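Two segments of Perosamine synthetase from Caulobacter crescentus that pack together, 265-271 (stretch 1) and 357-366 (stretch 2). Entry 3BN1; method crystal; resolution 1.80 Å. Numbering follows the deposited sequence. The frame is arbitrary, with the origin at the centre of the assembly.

Stretch 1 265-271: QKLARLG
Stretch 2, residues 357-366: TEADIDRVIA

Stretch 1 starts in a helix that begins earlier in the chain, with Gln265 and Lys266 at phi/psi -77/-44 and -86/-18, followed by a 3-10 segment over 267-270, where Arg269 N to Lys266 O (3.0 Å), Leu270 N to Leu267 O (3.0 Å) and Gly271 N to Ala268 O (2.9 Å) are i to i-3 hydrogen bonds. Gly271 sits at phi/psi 52/-137; a positive phi by itself favours glycine. Stretch 2 is a regular helix from Glu358 on, running past Ala366, its i to i-4 bonds running from Ile361 N to Thr357 O (3.0 Å) through Ala366 N to Asp362 O (2.9 Å). Thr357 (-95/164, chi1 p) is the N-cap: its OG1 accepts from Asp360 N at 3.1 Å, while Thr357 N donates to Asp360 OD2 at 2.7 Å. The two stretches run in roughly the same direction, and the nearest CA atoms are those of Leu267 and Ile365, 6.9 Å apart.

Lys266 (m, t, t, chi4 -99°) points toward the helix and fits as a knob among Glu358, Ile361, Asp362 and Ile365. The Lys266 chain is long enough to lay CB 3.3 Å from Ile365 CD1 and CD 4.0 Å from Ile361 CG2, yet deliver NZ to two carboxylates one helical turn apart: Lys266 NZ to Glu358 OE2 2.6 Å and Lys266 NZ to Asp362 OD1 2.7 Å, both hydrogen-bonded salt bridges. Glu358 is extended (t, t); the shorter Asp362 uses chi1 m.

Ile365 (chi1 m, chi2 147°) is the apolar counterpart, buried and pointing toward stretch 1. Ile365 CG1 meets Leu267 CD2 at 3.7 Å and Ile365 CG2 meets Leu270 CD2 at 4.1 Å; both leucines are m, t. Leu270 CD2 also lies 3.4 Å from Ile365 O. Arg269 (chi1 t, chi2 t) passes CD 3.9 Å from Ile365 CG2, and Ala366 CA covers one guanidinium face, 3.7 Å from Arg269 NH1; Ala366 CB also touches Arg269 NH1 at 3.7 Å. Together the stretches bury 416 Å².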

# COMPACT_ATOMS: atom_id res chain seq x y z
N GLN A 265 -2.45 -10.92 -38.55
CA GLN A 265 -2.33 -10.77 -39.98
C GLN A 265 -0.87 -10.73 -40.45
O GLN A 265 -0.45 -11.37 -41.42
CB GLN A 265 -3.04 -9.49 -40.43
CG GLN A 265 -3.00 -9.22 -41.96
CD GLN A 265 -3.02 -7.74 -42.34
OE1 GLN A 265 -3.73 -6.93 -41.74
NE2 GLN A 265 -2.25 -7.38 -43.37
N LYS A 266 -0.07 -9.96 -39.73
CA LYS A 266 1.27 -9.79 -40.21
C LYS A 266 2.31 -10.83 -39.83
O LYS A 266 3.38 -10.91 -40.48
CB LYS A 266 1.70 -8.34 -39.93
CG LYS A 266 0.60 -7.33 -40.20
CD LYS A 266 0.85 -5.96 -39.54
CE LYS A 266 -0.27 -4.98 -39.89
NZ LYS A 266 0.23 -4.15 -40.99
N LEU A 267 1.99 -11.60 -38.79
CA LEU A 267 2.92 -12.57 -38.22
C LEU A 267 3.31 -13.65 -39.18
O LEU A 267 4.29 -14.34 -38.96
CB LEU A 267 2.48 -13.19 -36.88
CG LEU A 267 2.91 -12.46 -35.58
CD1 LEU A 267 2.93 -13.42 -34.41
CD2 LEU A 267 4.22 -11.67 -35.65
N ALA A 268 2.53 -13.78 -40.24
CA ALA A 268 2.80 -14.74 -41.31
C ALA A 268 4.21 -14.51 -41.88
O ALA A 268 4.93 -15.43 -42.26
CB ALA A 268 1.73 -14.50 -42.41
N ARG A 269 4.61 -13.25 -41.96
CA ARG A 269 5.91 -12.93 -42.49
C ARG A 269 7.07 -13.65 -41.76
O ARG A 269 8.16 -13.81 -42.30
CB ARG A 269 6.07 -11.41 -42.44
CG ARG A 269 7.20 -10.88 -43.31
CD ARG A 269 7.71 -9.54 -42.80
NE ARG A 269 9.15 -9.36 -42.97
CZ ARG A 269 9.77 -8.18 -43.00
NH1 ARG A 269 9.06 -7.05 -42.89
NH2 ARG A 269 11.09 -8.11 -43.14
N LEU A 270 6.84 -14.06 -40.52
CA LEU A 270 7.88 -14.70 -39.70
C LEU A 270 7.85 -16.22 -39.75
O LEU A 270 8.74 -16.93 -39.22
CB LEU A 270 7.76 -14.22 -38.25
CG LEU A 270 7.85 -12.71 -37.95
CD1 LEU A 270 7.77 -12.58 -36.47
CD2 LEU A 270 9.11 -11.99 -38.46
N GLY A 271 6.81 -16.72 -40.41
CA GLY A 271 6.71 -18.17 -40.58
C GLY A 271 6.83 -18.99 -39.31
O GLY A 271 6.22 -18.65 -38.29
N THR A 357 0.23 1.93 -33.37
CA THR A 357 -0.26 2.05 -34.75
C THR A 357 0.11 0.83 -35.59
O THR A 357 1.03 0.10 -35.24
CB THR A 357 0.30 3.32 -35.49
OG1 THR A 357 1.71 3.23 -35.69
CG2 THR A 357 -0.02 4.56 -34.68
N GLU A 358 -0.56 0.69 -36.73
CA GLU A 358 -0.31 -0.39 -37.66
C GLU A 358 1.16 -0.29 -38.10
O GLU A 358 1.85 -1.29 -38.22
CB GLU A 358 -1.26 -0.35 -38.87
CG GLU A 358 -1.05 -1.60 -39.67
CD GLU A 358 -1.95 -1.72 -40.88
OE1 GLU A 358 -2.81 -0.85 -41.00
OE2 GLU A 358 -1.83 -2.66 -41.70
N ALA A 359 1.65 0.94 -38.21
CA ALA A 359 3.03 1.13 -38.64
C ALA A 359 3.99 0.62 -37.58
O ALA A 359 4.97 -0.04 -37.91
CB ALA A 359 3.30 2.61 -38.96
N ASP A 360 3.67 0.91 -36.33
CA ASP A 360 4.45 0.46 -35.17
C ASP A 360 4.55 -1.06 -35.23
O ASP A 360 5.62 -1.64 -34.97
CB ASP A 360 3.70 0.73 -33.87
CG ASP A 360 3.63 2.21 -33.49
OD1 ASP A 360 4.44 2.98 -34.03
OD2 ASP A 360 2.79 2.58 -32.64
N ILE A 361 3.39 -1.69 -35.51
CA ILE A 361 3.33 -3.13 -35.56
C ILE A 361 4.12 -3.60 -36.75
O ILE A 361 4.91 -4.54 -36.64
CB ILE A 361 1.91 -3.73 -35.51
CG1 ILE A 361 1.14 -3.24 -34.27
CG2 ILE A 361 1.99 -5.25 -35.74
CD1 ILE A 361 2.01 -3.19 -32.94
N ASP A 362 4.01 -2.90 -37.86
CA ASP A 362 4.84 -3.30 -38.98
C ASP A 362 6.34 -3.37 -38.58
O ASP A 362 7.11 -4.29 -38.93
CB ASP A 362 4.65 -2.25 -40.08
CG ASP A 362 3.39 -2.47 -40.89
OD1 ASP A 362 2.89 -3.62 -40.88
OD2 ASP A 362 2.91 -1.52 -41.54
N ARG A 363 6.74 -2.35 -37.84
CA ARG A 363 8.11 -2.15 -37.37
C ARG A 363 8.55 -3.28 -36.44
O ARG A 363 9.62 -3.84 -36.61
CB ARG A 363 8.15 -0.83 -36.60
CG ARG A 363 9.55 -0.44 -36.22
CD ARG A 363 9.68 1.05 -35.83
NE ARG A 363 10.86 1.25 -35.00
CZ ARG A 363 10.96 2.07 -33.96
NH1 ARG A 363 9.94 2.86 -33.61
NH2 ARG A 363 12.11 2.15 -33.31
N VAL A 364 7.70 -3.66 -35.51
CA VAL A 364 8.04 -4.76 -34.61
C VAL A 364 8.24 -6.03 -35.45
O VAL A 364 9.15 -6.84 -35.28
CB VAL A 364 6.80 -4.98 -33.70
CG1 VAL A 364 6.94 -6.23 -32.81
CG2 VAL A 364 6.65 -3.82 -32.83
N ILE A 365 7.33 -6.26 -36.39
CA ILE A 365 7.50 -7.48 -37.15
C ILE A 365 8.76 -7.51 -38.03
O ILE A 365 9.36 -8.56 -38.21
CB ILE A 365 6.28 -7.76 -38.00
CG1 ILE A 365 5.21 -8.35 -37.05
CG2 ILE A 365 6.67 -8.74 -39.17
CD1 ILE A 365 3.82 -7.98 -37.43
N ALA A 366 9.12 -6.36 -38.59
CA ALA A 366 10.26 -6.30 -39.44
C ALA A 366 11.51 -6.56 -38.60
O ALA A 366 12.42 -7.27 -39.05
CB ALA A 366 10.35 -4.94 -40.09